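Local coordinates for protein glutathione S-transferase (Vibrio parahaemolyticus, PDB 7MIQ) that probably catalyses the conjugation of glutathione to electrophilic substrates, as expected of a Gtt2-class glutathione S-transferase, at residues M1-T6 with V26-N32; R14-F18 with S66-C70; I22-V26 with L73-N79. All coordinates share one frame; numbering follows the deposited sequence.

The three contacts lie in the thioredoxin-like N-terminal domain. Along the chain the segments run 1-6, 14-18, 22-26, 26-32, 66-70 and 73-79, so the pairings interleave. Interaction 1 joins the strands flanking helix 10-22, interaction 2 packs that helix on helix 66-76, and interaction 3 brings the loop after helix 10-22 to the end of helix 66-76. Centres lie about 13 Å (1 and 2), 11 Å (2 and 3) and 16 Å (1 and 3) apart. Interactions 1 and 3 share Val-26, while Leu-3 packs on Val-15 and Met-1 on Leu-73, Ala-76 and Phe-77. They pack the sheet against two helices in the domain that, as in relatives, probably binds glutathione. Interactions 2 and 3 also touch the second subunit.

Interaction 1 (M1-T6 with V26-N32); sequences MKLYET and VERVALN
Leu-3 N donates to Glu-27 O (2.8 Å, 162° at the hydrogen) and Leu-3 O accepts from Val-29 N at 2.9 Å. Glu-5 repeats the pattern, its N giving to Val-29 O and its O taking Leu-31 N, which sets strand 2-5 parallel to strand 27-30. One face carries buried Leu-3 with Glu-5 and Arg-28. Leu-3 CD2 rests over one side of the guanidinium, displaced toward the rim and 3.9 Å from Arg-28 NH1, and the Glu-5 carboxylate meets its edge, the two planes 66° apart. That salt bridge, 3.1 Å from Glu-5 OE1 to Arg-28 NH1, is held by weak hydrogen bonds, and Ser-16 also bonds NH1. Ser-16 belongs to helix 10-22, the connection of this beta-alpha-beta unit of the thioredoxin fold, and the helix covers this face. On the other face Val-29 CB still approaches Tyr-4 CD2 closely, obliquely at 3.6 Å, while Tyr-4 OH bonds to Glu-56. The looser, solvent side begins beside them, where Lys-2 and exposed Glu-27 run alongside with no charged contact, Lys-2 NZ staying 4.7 Å from Glu-27 OE2. Toward the chain start the strands part, and a water spans them, donating to Met-1 O at 2.7 Å and accepting from Glu-27 N.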
loop_
_atom_site.group_PDB
_atom_site.type_symbol
_atom_site.label_atom_id
_atom_site.label_comp_id
_atom_site.label_asym_id
_atom_site.label_seq_id
_atom_site.Cartn_x
_atom_site.Cartn_y
_atom_site.Cartn_z
ATOM N N MET A 1 -11.293 -16.311 -16.644
ATOM C CA MET A 1 -11.692 -15.281 -15.697
ATOM C C MET A 1 -12.222 -14.047 -16.420
ATOM O O MET A 1 -12.135 -13.953 -17.642
ATOM C CB MET A 1 -10.518 -14.911 -14.789
ATOM C CG MET A 1 -9.172 -14.905 -15.471
ATOM S SD MET A 1 -7.813 -14.933 -14.283
ATOM C CE MET A 1 -6.464 -15.410 -15.352
ATOM N N LYS A 2 -12.785 -13.112 -15.655
ATOM C CA LYS A 2 -13.329 -11.872 -16.188
ATOM C C LYS A 2 -12.776 -10.691 -15.404
ATOM O O LYS A 2 -12.575 -10.772 -14.188
ATOM C CB LYS A 2 -14.862 -11.847 -16.123
ATOM C CG LYS A 2 -15.547 -12.931 -16.938
ATOM C CD LYS A 2 -17.053 -12.879 -16.734
ATOM C CE LYS A 2 -17.750 -14.014 -17.464
ATOM N NZ LYS A 2 -19.211 -14.041 -17.170
ATOM N N LEU A 3 -12.549 -9.587 -16.111
ATOM C CA LEU A 3 -12.062 -8.345 -15.516
ATOM C C LEU A 3 -13.109 -7.258 -15.731
ATOM O O LEU A 3 -13.358 -6.847 -16.871
ATOM C CB LEU A 3 -10.719 -7.942 -16.122
ATOM C CG LEU A 3 -10.087 -6.644 -15.616
ATOM C CD1 LEU A 3 -9.821 -6.724 -14.119
ATOM C CD2 LEU A 3 -8.804 -6.346 -16.387
ATOM N N TYR A 4 -13.716 -6.796 -14.640
ATOM C CA TYR A 4 -14.708 -5.729 -14.682
ATOM C C TYR A 4 -14.014 -4.377 -14.563
ATOM O O TYR A 4 -13.226 -4.155 -13.638
ATOM C CB TYR A 4 -15.729 -5.893 -13.554
ATOM C CG TYR A 4 -16.556 -7.158 -13.650
ATOM C CD1 TYR A 4 -16.099 -8.354 -13.110
ATOM C CD2 TYR A 4 -17.797 -7.154 -14.280
ATOM C CE1 TYR A 4 -16.855 -9.511 -13.198
ATOM C CE2 TYR A 4 -18.558 -8.306 -14.371
ATOM C CZ TYR A 4 -18.082 -9.480 -13.828
ATOM O OH TYR A 4 -18.838 -10.628 -13.917
ATOM N N GLU A 5 -14.322 -3.473 -15.488
ATOM C CA GLU A 5 -13.586 -2.220 -15.580
ATOM C C GLU A 5 -14.480 -1.167 -16.213
ATOM O O GLU A 5 -15.479 -1.489 -16.864
ATOM C CB GLU A 5 -12.305 -2.394 -16.403
ATOM C CG GLU A 5 -12.580 -2.846 -17.838
ATOM C CD GLU A 5 -11.322 -3.022 -18.664
ATOM O OE1 GLU A 5 -10.212 -2.871 -18.114
ATOM O OE2 GLU A 5 -11.451 -3.309 -19.873
ATOM N N THR A 6 -14.112 0.095 -16.007
ATOM C CA THR A 6 -14.670 1.192 -16.783
ATOM C C THR A 6 -13.687 1.580 -17.886
ATOM O O THR A 6 -12.525 1.167 -17.893
ATOM C CB THR A 6 -15.017 2.394 -15.893
ATOM O OG1 THR A 6 -13.857 2.835 -15.183
ATOM C CG2 THR A 6 -16.103 2.020 -14.891
ATOM N N VAL A 26 -7.549 -11.642 -20.752
ATOM C CA VAL A 26 -8.686 -11.864 -19.862
ATOM C C VAL A 26 -9.910 -11.179 -20.458
ATOM O O VAL A 26 -9.819 -10.046 -20.940
ATOM C CB VAL A 26 -8.410 -11.325 -18.440
ATOM C CG1 VAL A 26 -9.645 -11.463 -17.561
ATOM C CG2 VAL A 26 -7.226 -12.043 -17.811
ATOM N N GLU A 27 -11.058 -11.862 -20.415
ATOM C CA GLU A 27 -12.287 -11.274 -20.927
ATOM C C GLU A 27 -12.655 -10.046 -20.106
ATOM O O GLU A 27 -12.644 -10.082 -18.873
ATOM C CB GLU A 27 -13.430 -12.287 -20.892
ATOM C CG GLU A 27 -14.776 -11.685 -21.279
ATOM C CD GLU A 27 -15.922 -12.677 -21.195
ATOM O OE1 GLU A 27 -15.673 -13.892 -21.331
ATOM O OE2 GLU A 27 -17.074 -12.238 -20.992
ATOM N N ARG A 28 -12.965 -8.955 -20.791
ATOM C CA ARG A 28 -13.323 -7.702 -20.143
ATOM C C ARG A 28 -14.835 -7.541 -20.123
ATOM O O ARG A 28 -15.521 -7.902 -21.082
ATOM C CB ARG A 28 -12.694 -6.511 -20.864
ATOM C CG ARG A 28 -11.233 -6.701 -21.224
ATOM C CD ARG A 28 -10.377 -6.875 -19.986
ATOM N NE ARG A 28 -8.962 -6.958 -20.326
ATOM C CZ ARG A 28 -8.129 -5.928 -20.315
ATOM N NH1 ARG A 28 -8.532 -4.717 -19.971
ATOM N NH2 ARG A 28 -6.858 -6.117 -20.656
ATOM N N VAL A 29 -15.348 -6.997 -19.025
ATOM C CA VAL A 29 -16.754 -6.631 -18.906
ATOM C C VAL A 29 -16.811 -5.145 -18.588
ATOM O O VAL A 29 -16.295 -4.709 -17.552
ATOM C CB VAL A 29 -17.473 -7.449 -17.822
ATOM C CG1 VAL A 29 -18.924 -7.013 -17.711
ATOM C CG2 VAL A 29 -17.366 -8.943 -18.111
ATOM N N ALA A 30 -17.432 -4.371 -19.472
ATOM C CA ALA A 30 -17.557 -2.936 -19.257
ATOM C C ALA A 30 -18.650 -2.639 -18.240
ATOM O O ALA A 30 -19.720 -3.256 -18.260
ATOM C CB ALA A 30 -17.859 -2.218 -20.575
ATOM N N LEU A 31 -18.373 -1.689 -17.346
ATOM C CA LEU A 31 -19.342 -1.175 -16.391
ATOM C C LEU A 31 -19.529 0.322 -16.605
ATOM O O LEU A 31 -18.684 0.992 -17.203
ATOM C CB LEU A 31 -18.898 -1.419 -14.942
ATOM C CG LEU A 31 -18.588 -2.846 -14.491
ATOM C CD1 LEU A 31 -18.257 -2.865 -13.011
ATOM C CD2 LEU A 31 -19.762 -3.748 -14.782
ATOM N N ASN A 32 -20.643 0.847 -16.100
ATOM C CA ASN A 32 -20.829 2.296 -16.087
ATOM C C ASN A 32 -19.913 2.950 -15.056
ATOM O O ASN A 32 -19.571 2.358 -14.035
ATOM C CB ASN A 32 -22.275 2.667 -15.745
ATOM C CG ASN A 32 -23.271 2.256 -16.822
ATOM O OD1 ASN A 32 -24.352 1.741 -16.513
ATOM N ND2 ASN A 32 -22.920 2.484 -18.084
HETATM O O HOH W 1 -10.688 -14.462 -19.860
#

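Interaction 2 (R14-F18 with S66-C70); sequences RVSIF and SVAIC
Two helices of the thioredoxin-like domain, 10-22 and 66-76, pack side by side here. The axes of segments 14-18 and 66-70 come within 9.5 Å, at 23°, close to parallel. Cys-70 and Phe-18 form one end of the contact. Cys-70 CB sits over the centre of the Phe-18 ring, 3.7 Å from the centroid and 6° off the ring normal, which meets the geometry of a CH-pi contact. The sulfur comes in obliquely rather than over the centre: Cys-70 SG touches Phe-18 CG at 3.5 Å, a sulfur-aromatic contact. With CG of Phe-18 opposite the backbone N (chi1 -168°), the ring reaches across to the second helix and presents a face to it. Cys-70 O lies 3.4 Å from Phe-18 CE1, above the ring plane on the side of Cys-70 CB and outward of the rim. In the middle Val-15 wedges in with both methyls, CG1 against Ile-69 CG2 at 3.8 Å and CG2 against the backbone and CB of Ser-66. At the other end, in the one of two deposited Ser-66 conformers described, Ser-66 OG stands over one face of the Arg-14 guanidinium, displaced toward the rim. Arg-14 NH1 is 3.3 Å from Ser-66 OG, but the angle is too poor for a hydrogen bond. In that conformer a water joins them instead, accepting from Arg-14 NH1 at 2.9 Å. Arg-14 NH2 turns to Glu-102 in a salt bridge and to Thr-166, while Val-67 CG2 lies 3.4 Å from Arg-14 NH2, oblique to the guanidinium. Apolar, sulfur and aromatic packing thus joins the two helices, whereas Arg-14 is tied to helices 88-114 and 162-177 of the C-terminal domain: Thr-166 and the water satisfy N-H groups, and the Glu-102 carboxylate would be expected to offset the buried charge.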
loop_
_atom_site.group_PDB
_atom_site.type_symbol
_atom_site.label_atom_id
_atom_site.label_comp_id
_atom_site.label_asym_id
_atom_site.label_seq_id
_atom_site.Cartn_x
_atom_site.Cartn_y
_atom_site.Cartn_z
ATOM N N ARG A 14 -3.975 0.499 -14.718
ATOM C CA ARG A 14 -2.870 -0.154 -14.021
ATOM C C ARG A 14 -2.871 -1.652 -14.293
ATOM O O ARG A 14 -1.813 -2.256 -14.510
ATOM C CB ARG A 14 -2.950 0.119 -12.519
ATOM C CG ARG A 14 -2.648 1.560 -12.125
ATOM C CD ARG A 14 -2.850 1.769 -10.632
ATOM N NE ARG A 14 -1.737 1.251 -9.844
ATOM C CZ ARG A 14 -1.672 1.303 -8.521
ATOM N NH1 ARG A 14 -2.659 1.812 -7.801
ATOM N NH2 ARG A 14 -0.591 0.834 -7.905
ATOM N N VAL A 15 -4.055 -2.265 -14.297
ATOM C CA VAL A 15 -4.162 -3.694 -14.572
ATOM C C VAL A 15 -3.962 -3.981 -16.054
ATOM O O VAL A 15 -3.319 -4.973 -16.422
ATOM C CB VAL A 15 -5.519 -4.222 -14.071
ATOM C CG1 VAL A 15 -5.699 -5.696 -14.450
ATOM C CG2 VAL A 15 -5.634 -4.030 -12.565
ATOM N N SER A 16 -4.512 -3.126 -16.925
ATOM C CA SER A 16 -4.421 -3.360 -18.366
ATOM C C SER A 16 -2.973 -3.365 -18.842
ATOM O O SER A 16 -2.582 -4.217 -19.648
ATOM C CB SER A 16 -5.218 -2.299 -19.131
ATOM O OG SER A 16 -6.611 -2.460 -18.942
ATOM N N ILE A 17 -2.168 -2.412 -18.369
ATOM C CA ILE A 17 -0.764 -2.358 -18.770
ATOM C C ILE A 17 -0.016 -3.585 -18.261
ATOM O O ILE A 17 0.786 -4.189 -18.985
ATOM C CB ILE A 17 -0.125 -1.053 -18.263
ATOM C CG1 ILE A 17 -0.783 0.158 -18.930
ATOM C CG2 ILE A 17 1.380 -1.054 -18.506
ATOM C CD1 ILE A 17 -0.415 1.479 -18.261
ATOM N N PHE A 18 -0.269 -3.971 -17.007
ATOM C CA PHE A 18 0.369 -5.153 -16.436
ATOM C C PHE A 18 0.030 -6.402 -17.241
ATOM O O PHE A 18 0.910 -7.216 -17.548
ATOM C CB PHE A 18 -0.075 -5.310 -14.981
ATOM C CG PHE A 18 0.720 -6.317 -14.196
ATOM C CD1 PHE A 18 0.444 -7.671 -14.290
ATOM C CD2 PHE A 18 1.723 -5.901 -13.337
ATOM C CE1 PHE A 18 1.169 -8.596 -13.554
ATOM C CE2 PHE A 18 2.453 -6.818 -12.596
ATOM C CZ PHE A 18 2.178 -8.167 -12.707
ATOM N N SER A 66 -6.087 -2.889 -7.523
ATOM C CA SER A 66 -5.352 -3.116 -8.766
ATOM C C SER A 66 -4.095 -3.953 -8.542
ATOM O O SER A 66 -3.792 -4.849 -9.339
ATOM C CB SER A 66 -4.995 -1.777 -9.415
ATOM O OG SER A 66 -4.223 -0.978 -8.539
ATOM N N VAL A 67 -3.349 -3.680 -7.468
ATOM C CA VAL A 67 -2.107 -4.416 -7.235
ATOM C C VAL A 67 -2.391 -5.872 -6.877
ATOM O O VAL A 67 -1.644 -6.778 -7.271
ATOM C CB VAL A 67 -1.264 -3.719 -6.151
ATOM C CG1 VAL A 67 0.023 -4.504 -5.894
ATOM C CG2 VAL A 67 -0.936 -2.299 -6.577
ATOM N N ALA A 68 -3.468 -6.126 -6.130
ATOM C CA ALA A 68 -3.819 -7.505 -5.794
ATOM C C ALA A 68 -4.243 -8.285 -7.033
ATOM O O ALA A 68 -3.929 -9.477 -7.167
ATOM C CB ALA A 68 -4.928 -7.519 -4.741
ATOM N N ILE A 69 -4.965 -7.631 -7.945
ATOM C CA ILE A 69 -5.315 -8.261 -9.217
ATOM C C ILE A 69 -4.056 -8.586 -10.010
ATOM O O ILE A 69 -3.921 -9.682 -10.567
ATOM C CB ILE A 69 -6.274 -7.355 -10.013
ATOM C CG1 ILE A 69 -7.623 -7.243 -9.292
ATOM C CG2 ILE A 69 -6.456 -7.874 -11.435
ATOM C CD1 ILE A 69 -8.542 -6.164 -9.864
ATOM N N CYS A 70 -3.107 -7.645 -10.058
ATOM C CA CYS A 70 -1.860 -7.888 -10.779
ATOM C C CYS A 70 -1.071 -9.037 -10.163
ATOM O O CYS A 70 -0.457 -9.833 -10.884
ATOM C CB CYS A 70 -1.007 -6.620 -10.810
ATOM S SG CYS A 70 -1.693 -5.273 -11.812
HETATM O O HOH W 2 -5.504 1.737 -8.170
#

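Interaction 3 (I22-V26 with L73-N79); sequences IGGEV and LDEAFEN
Asn-79 ND2, which lies 3.6 Å from Ile-22 CG2, is gripped by two acceptors of its own segment: Phe-77 O at 2.9 Å and Asp-74 OD1 at 3.1 Å. Both bonds are nearly straight and both acceptors lie in the amide plane, so the amide is fixed in rotation, the more so because Asn-79 OD1 takes Leu-81 N. Ile-22 packs its CB and CG2 against this held amide. Its CG1 stands between the backbone N and carbonyl carbon (chi1 66°), which sends Ile-22 CD1 to the helix end, 3.5 Å from Leu-73 O and 4.1 Å from Phe-77 CB. Leu-73 O also accepts Phe-77 N, a bond of the last helical turn. Gly-23, with positive phi, ends the preceding helix in a Schellman motif, and the chain then passes over the Phe-77 ring: Gly-24 CA is 3.7 Å from the centroid, 12° off the normal, a CH-pi contact possible at this range because no side chain intervenes. At the ring's edge Val-26 CG2, in the conformer described, comes within 3.9 Å of Phe-77 CE2, and Leu-73 CD2 lies in the ring plane. The loop between helix 10-22 and strand 27-30 is thereby fastened to the C-terminal end of helix 66-76, with Met-1, at the start of the chain, also packing on Phe-77, and Glu-75 bridging to Arg-91 of the second subunit.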
loop_
_atom_site.group_PDB
_atom_site.type_symbol
_atom_site.label_atom_id
_atom_site.label_comp_id
_atom_site.label_asym_id
_atom_site.label_seq_id
_atom_site.Cartn_x
_atom_site.Cartn_y
_atom_site.Cartn_z
ATOM N N ILE A 22 2.823 -8.924 -19.331
ATOM C CA ILE A 22 3.060 -10.348 -19.107
ATOM C C ILE A 22 2.463 -11.221 -20.201
ATOM O O ILE A 22 2.627 -12.449 -20.157
ATOM C CB ILE A 22 2.524 -10.788 -17.730
ATOM C CG1 ILE A 22 0.998 -10.666 -17.674
ATOM C CG2 ILE A 22 3.178 -9.967 -16.624
ATOM C CD1 ILE A 22 0.410 -11.106 -16.342
ATOM N N GLY A 23 1.784 -10.635 -21.182
ATOM C CA GLY A 23 1.262 -11.409 -22.288
ATOM C C GLY A 23 0.017 -12.200 -21.974
ATOM O O GLY A 23 -0.240 -13.217 -22.626
ATOM N N GLY A 24 -0.766 -11.765 -20.991
ATOM C CA GLY A 24 -1.988 -12.443 -20.626
ATOM C C GLY A 24 -3.198 -11.829 -21.303
ATOM O O GLY A 24 -3.172 -10.688 -21.757
ATOM N N GLU A 25 -4.271 -12.612 -21.369
ATOM C CA GLU A 25 -5.521 -12.170 -21.977
ATOM C C GLU A 25 -6.677 -12.595 -21.086
ATOM O O GLU A 25 -6.785 -13.772 -20.728
ATOM C CB GLU A 25 -5.693 -12.752 -23.382
ATOM C CG GLU A 25 -6.968 -12.312 -24.084
ATOM C CD GLU A 25 -7.141 -12.968 -25.439
ATOM O OE1 GLU A 25 -6.303 -13.823 -25.797
ATOM O OE2 GLU A 25 -8.113 -12.629 -26.146
ATOM N N VAL A 26 -7.549 -11.642 -20.752
ATOM C CA VAL A 26 -8.686 -11.864 -19.862
ATOM C C VAL A 26 -9.910 -11.179 -20.458
ATOM O O VAL A 26 -9.819 -10.046 -20.940
ATOM C CB VAL A 26 -8.410 -11.325 -18.440
ATOM C CG1 VAL A 26 -9.645 -11.463 -17.561
ATOM C CG2 VAL A 26 -7.226 -12.043 -17.811
ATOM N N LEU A 73 -2.687 -12.217 -11.392
ATOM C CA LEU A 73 -2.436 -12.408 -12.818
ATOM C C LEU A 73 -0.984 -12.765 -13.095
ATOM O O LEU A 73 -0.701 -13.492 -14.054
ATOM C CB LEU A 73 -2.816 -11.147 -13.592
ATOM C CG LEU A 73 -4.294 -10.759 -13.584
ATOM C CD1 LEU A 73 -4.479 -9.367 -14.195
ATOM C CD2 LEU A 73 -5.125 -11.795 -14.319
ATOM N N ASP A 74 -0.054 -12.250 -12.284
ATOM C CA ASP A 74 1.355 -12.593 -12.460
ATOM C C ASP A 74 1.570 -14.097 -12.330
ATOM O O ASP A 74 2.358 -14.687 -13.076
ATOM C CB ASP A 74 2.206 -11.832 -11.441
ATOM C CG ASP A 74 3.701 -11.945 -11.721
ATOM O OD1 ASP A 74 4.099 -11.855 -12.899
ATOM O OD2 ASP A 74 4.480 -12.097 -10.758
ATOM N N GLU A 75 0.866 -14.738 -11.397
ATOM C CA GLU A 75 0.972 -16.183 -11.254
ATOM C C GLU A 75 0.076 -16.929 -12.229
ATOM O O GLU A 75 0.360 -18.089 -12.550
ATOM C CB GLU A 75 0.637 -16.596 -9.821
ATOM C CG GLU A 75 1.579 -16.013 -8.787
ATOM C CD GLU A 75 1.326 -16.555 -7.396
ATOM O OE1 GLU A 75 1.203 -17.789 -7.250
ATOM O OE2 GLU A 75 1.243 -15.746 -6.450
ATOM N N ALA A 76 -0.993 -16.290 -12.710
ATOM C CA ALA A 76 -1.896 -16.954 -13.643
ATOM C C ALA A 76 -1.279 -17.090 -15.028
ATOM O O ALA A 76 -1.535 -18.080 -15.720
ATOM C CB ALA A 76 -3.219 -16.193 -13.728
ATOM N N PHE A 77 -0.467 -16.122 -15.449
ATOM C CA PHE A 77 0.173 -16.143 -16.765
ATOM C C PHE A 77 1.683 -16.173 -16.562
ATOM O O PHE A 77 2.307 -15.127 -16.351
ATOM C CB PHE A 77 -0.261 -14.941 -17.602
ATOM C CG PHE A 77 -1.740 -14.878 -17.824
ATOM C CD1 PHE A 77 -2.342 -15.674 -18.784
ATOM C CD2 PHE A 77 -2.533 -14.042 -17.057
ATOM C CE1 PHE A 77 -3.708 -15.633 -18.983
ATOM C CE2 PHE A 77 -3.901 -13.991 -17.253
ATOM C CZ PHE A 77 -4.489 -14.789 -18.217
ATOM N N GLU A 78 2.262 -17.371 -16.630
ATOM C CA GLU A 78 3.699 -17.533 -16.452
ATOM C C GLU A 78 4.465 -16.634 -17.414
ATOM O O GLU A 78 4.153 -16.568 -18.607
ATOM C CB GLU A 78 4.094 -18.996 -16.664
ATOM C CG GLU A 78 5.582 -19.264 -16.506
ATOM C CD GLU A 78 5.917 -20.741 -16.555
ATOM O OE1 GLU A 78 5.045 -21.538 -16.965
ATOM O OE2 GLU A 78 7.051 -21.106 -16.179
ATOM N N ASN A 79 5.463 -15.931 -16.882
ATOM C CA ASN A 79 6.234 -14.965 -17.648
ATOM C C ASN A 79 7.581 -14.791 -16.965
ATOM O O ASN A 79 7.756 -15.166 -15.804
ATOM C CB ASN A 79 5.504 -13.622 -17.748
ATOM C CG ASN A 79 5.440 -12.902 -16.415
ATOM O OD1 ASN A 79 6.326 -12.116 -16.080
ATOM N ND2 ASN A 79 4.400 -13.180 -15.637
#